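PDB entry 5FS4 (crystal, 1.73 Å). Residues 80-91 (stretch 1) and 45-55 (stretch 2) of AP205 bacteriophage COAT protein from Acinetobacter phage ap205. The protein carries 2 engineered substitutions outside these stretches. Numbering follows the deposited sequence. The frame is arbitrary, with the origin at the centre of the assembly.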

# COMPACT_ATOMS: atom_id res chain seq x y z
N SER B 80 3.85 7.93 5.20
CA SER B 80 4.44 7.20 4.05
C SER B 80 3.75 5.89 3.83
O SER B 80 3.45 5.20 4.80
CB SER B 80 5.94 6.96 4.18
OG SER B 80 6.65 8.17 3.90
N ILE B 81 3.50 5.59 2.55
CA ILE B 81 2.98 4.29 2.13
C ILE B 81 3.81 3.77 0.99
O ILE B 81 3.94 4.45 -0.05
CB ILE B 81 1.47 4.33 1.76
CG1 ILE B 81 0.65 4.96 2.91
CG2 ILE B 81 1.04 2.91 1.38
CD1 ILE B 81 -0.85 5.00 2.67
N ARG B 82 4.34 2.55 1.16
CA ARG B 82 5.16 1.91 0.13
C ARG B 82 4.53 0.57 -0.26
O ARG B 82 4.27 -0.24 0.58
CB ARG B 82 6.61 1.68 0.64
CG ARG B 82 7.43 0.98 -0.41
CD ARG B 82 8.83 0.73 0.01
NE ARG B 82 8.87 -0.22 1.12
CZ ARG B 82 9.73 -0.15 2.14
NH1 ARG B 82 10.60 0.85 2.29
NH2 ARG B 82 9.69 -1.08 3.06
N THR B 83 4.38 0.32 -1.55
CA THR B 83 3.96 -1.04 -1.98
C THR B 83 4.98 -1.53 -2.96
O THR B 83 5.50 -0.75 -3.83
CB THR B 83 2.56 -1.07 -2.67
OG1 THR B 83 1.56 -0.63 -1.76
CG2 THR B 83 2.16 -2.50 -3.28
N VAL B 84 5.32 -2.81 -2.84
CA VAL B 84 6.26 -3.39 -3.78
C VAL B 84 5.60 -4.64 -4.33
O VAL B 84 5.19 -5.51 -3.52
CB VAL B 84 7.63 -3.84 -3.18
CG1 VAL B 84 8.49 -4.43 -4.32
CG2 VAL B 84 8.33 -2.67 -2.55
N ILE B 85 5.38 -4.64 -5.65
CA ILE B 85 4.76 -5.76 -6.33
C ILE B 85 5.80 -6.51 -7.14
O ILE B 85 6.48 -5.91 -8.01
CB ILE B 85 3.70 -5.26 -7.27
CG1 ILE B 85 2.62 -4.50 -6.47
CG2 ILE B 85 3.13 -6.40 -8.08
CD1 ILE B 85 1.50 -3.94 -7.31
N SER B 86 5.96 -7.82 -6.87
CA SER B 86 7.04 -8.62 -7.51
C SER B 86 6.40 -9.85 -8.14
O SER B 86 5.78 -10.61 -7.44
CB SER B 86 8.11 -9.04 -6.49
OG SER B 86 9.20 -9.73 -7.12
N GLY B 87 6.52 -10.01 -9.47
CA GLY B 87 6.05 -11.26 -10.14
C GLY B 87 6.42 -11.22 -11.61
O GLY B 87 6.70 -10.20 -12.14
N SER B 88 6.43 -12.38 -12.27
CA SER B 88 6.81 -12.44 -13.70
C SER B 88 5.76 -11.71 -14.53
O SER B 88 4.56 -11.71 -14.21
CB SER B 88 6.95 -13.90 -14.15
OG SER B 88 5.65 -14.47 -14.25
N ALA B 89 6.19 -11.09 -15.60
CA ALA B 89 5.25 -10.53 -16.59
C ALA B 89 4.35 -11.61 -17.21
O ALA B 89 3.21 -11.33 -17.64
CB ALA B 89 6.04 -9.78 -17.65
N GLU B 90 4.82 -12.86 -17.25
CA GLU B 90 4.06 -13.98 -17.82
C GLU B 90 2.75 -14.26 -17.05
O GLU B 90 1.69 -14.51 -17.66
CB GLU B 90 4.96 -15.21 -17.94
CG GLU B 90 6.03 -15.07 -19.05
CD GLU B 90 7.33 -14.36 -18.66
OE1 GLU B 90 7.54 -13.94 -17.49
OE2 GLU B 90 8.21 -14.22 -19.54
N ASN B 91 2.80 -14.10 -15.74
CA ASN B 91 1.60 -14.30 -14.92
C ASN B 91 1.01 -12.98 -14.43
O ASN B 91 0.43 -12.92 -13.34
CB ASN B 91 1.88 -15.23 -13.75
CG ASN B 91 2.15 -16.67 -14.16
OD1 ASN B 91 1.46 -17.22 -15.00
ND2 ASN B 91 3.11 -17.29 -13.51
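Stretch 2, residues 45-55: ELNNVSGQYVS

The contact between residues 45-55 and 80-91 of the AP205 coat protein is a worked example of antiparallel β-pairing, in which a regular backbone ladder joins the strands in register and the side chains alternate between the two faces of the sheet along most of its length. Stretch 2 is extended from Asn-47 to Ser-55 and runs against the strand of Ser-80 to Ser-88, with an angle of 171° between their N-to-C directions and a closest approach of 4.4 Å between their axes. Together the two stretches bury 889 Å².

The pairs alternate in the way typical of antiparallel strands. At Ile-81/Ser-55, Thr-83/Tyr-53, Ile-85/Gly-51 and Gly-87/Val-49, each residue gives its amide to its partner and accepts the partner's amide in return. Thus Tyr-53 N lies 2.7 Å from Thr-83 O and Thr-83 N 2.8 Å from Tyr-53 O; Gly-51 N lies 2.8 Å from Ile-85 O and Ile-85 N 2.9 Å from Gly-51 O. At Gly-87 both bonds to Val-49 measure 3.0 Å, Val-49 N to Gly-87 O and Gly-87 N to Val-49 O. Between these rungs lie the non-hydrogen-bonded pairs, whose CA atoms come closer: 4.4 Å for CA of Val-84 and CA of Gln-52, against 5.2 Å for CA of Thr-83 and CA of Tyr-53. Here CA-H groups approach carbonyls, as where Val-84 CA lies 3.2 Å from Gly-51 O.

One face carries Arg-82, Val-84 and Ser-86 beside Val-54, Gln-52 and Ser-50. Arg-82 CG packs 3.8 Å from Val-54 CG2, and Val-84 CG2 lies 3.9 Å from Gln-52 CG. The other face carries the side chains of Ile-81, Thr-83, Ile-85, Ser-55, Tyr-53 and Val-49; Gly-51 and Gly-87, opposite Ile-85 and Val-49, have none. On it the Tyr-53 ring leans back along its own strand over Gly-51, where a CB would come within 3.0 Å of the Tyr-53 OH and clash; Ile-85 CD1 approaches Tyr-53 CE2 at 4.2 Å.

Near the end of strand 80-88 and the start of strand 47-55, side chains take part in the pairing. Asn-48 ND2 makes a weak hydrogen bond of 3.4 Å to Ser-86 OG, and a water bridges the same two side chains, accepting from Ser-86 OG at 2.7 Å and donating to Asn-48 OD1 at 3.0 Å. Ala-89 N bonds to Asn-47 O at 2.9 Å, extending the backbone contacts past Ser-88. Glu-90 then reaches back toward stretch 2, its OE1 accepting the amide of Asn-47 N at 3.0 Å.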

# COMPACT_ATOMS: atom_id res chain seq x y z
N GLU B 45 12.22 -20.27 -17.31
CA GLU B 45 12.73 -18.93 -17.59
C GLU B 45 11.64 -17.84 -17.67
O GLU B 45 10.83 -17.82 -18.61
CB GLU B 45 13.54 -18.94 -18.86
CG GLU B 45 14.35 -17.66 -19.07
CD GLU B 45 15.82 -17.90 -19.42
OE1 GLU B 45 16.27 -19.07 -19.57
OE2 GLU B 45 16.56 -16.89 -19.51
N LEU B 46 11.64 -16.92 -16.69
CA LEU B 46 10.63 -15.86 -16.56
C LEU B 46 11.28 -14.48 -16.65
O LEU B 46 12.48 -14.35 -16.40
CB LEU B 46 9.93 -15.98 -15.20
CG LEU B 46 9.15 -17.30 -15.07
CD1 LEU B 46 8.46 -17.42 -13.73
CD2 LEU B 46 8.13 -17.47 -16.18
N ASN B 47 10.47 -13.48 -16.98
CA ASN B 47 10.86 -12.06 -16.89
C ASN B 47 10.28 -11.38 -15.64
O ASN B 47 9.13 -10.91 -15.65
CB ASN B 47 10.41 -11.35 -18.15
CG ASN B 47 11.17 -11.78 -19.35
OD1 ASN B 47 10.69 -12.58 -20.12
ND2 ASN B 47 12.38 -11.30 -19.50
N ASN B 48 11.04 -11.32 -14.57
CA ASN B 48 10.46 -10.83 -13.31
C ASN B 48 10.35 -9.31 -13.35
O ASN B 48 11.23 -8.60 -13.92
CB ASN B 48 11.26 -11.22 -12.07
CG ASN B 48 10.46 -10.99 -10.79
OD1 ASN B 48 9.50 -11.75 -10.48
ND2 ASN B 48 10.78 -9.91 -10.08
N VAL B 49 9.28 -8.79 -12.76
CA VAL B 49 9.18 -7.37 -12.62
C VAL B 49 8.97 -7.07 -11.15
O VAL B 49 8.10 -7.65 -10.53
CB VAL B 49 8.02 -6.81 -13.46
CG1 VAL B 49 7.91 -5.30 -13.26
CG2 VAL B 49 8.18 -7.12 -14.95
N SER B 50 9.76 -6.15 -10.60
CA SER B 50 9.52 -5.64 -9.26
C SER B 50 9.25 -4.15 -9.41
O SER B 50 10.11 -3.37 -9.99
CB SER B 50 10.78 -5.87 -8.41
OG SER B 50 10.58 -5.45 -7.08
N GLY B 51 8.06 -3.75 -8.99
CA GLY B 51 7.66 -2.35 -8.99
C GLY B 51 7.46 -1.82 -7.60
O GLY B 51 6.75 -2.40 -6.80
N GLN B 52 8.05 -0.65 -7.34
CA GLN B 52 8.02 -0.06 -5.98
C GLN B 52 7.29 1.22 -6.12
O GLN B 52 7.73 2.06 -6.91
CB GLN B 52 9.42 0.25 -5.48
CG GLN B 52 9.44 0.75 -4.05
CD GLN B 52 10.78 1.30 -3.65
OE1 GLN B 52 11.54 0.64 -2.96
NE2 GLN B 52 11.08 2.52 -4.12
N TYR B 53 6.23 1.39 -5.35
CA TYR B 53 5.32 2.56 -5.43
C TYR B 53 5.30 3.21 -4.06
O TYR B 53 4.96 2.57 -3.10
CB TYR B 53 3.91 2.10 -5.81
CG TYR B 53 3.85 1.32 -7.07
CD1 TYR B 53 3.72 1.99 -8.30
CD2 TYR B 53 4.00 -0.07 -7.09
CE1 TYR B 53 3.70 1.28 -9.50
CE2 TYR B 53 4.05 -0.78 -8.30
CZ TYR B 53 3.90 -0.10 -9.51
OH TYR B 53 3.86 -0.87 -10.66
N VAL B 54 5.66 4.49 -3.97
CA VAL B 54 5.82 5.18 -2.67
C VAL B 54 5.04 6.52 -2.62
O VAL B 54 5.11 7.35 -3.52
CB VAL B 54 7.33 5.45 -2.31
CG1 VAL B 54 7.41 6.07 -0.95
CG2 VAL B 54 8.16 4.19 -2.34
N SER B 55 4.21 6.67 -1.58
CA SER B 55 3.37 7.87 -1.41
C SER B 55 3.89 8.57 -0.16
O SER B 55 4.18 7.91 0.82
CB SER B 55 1.90 7.52 -1.22
OG SER B 55 1.35 6.83 -2.35
O HOH W 1 9.00 -12.37 -7.61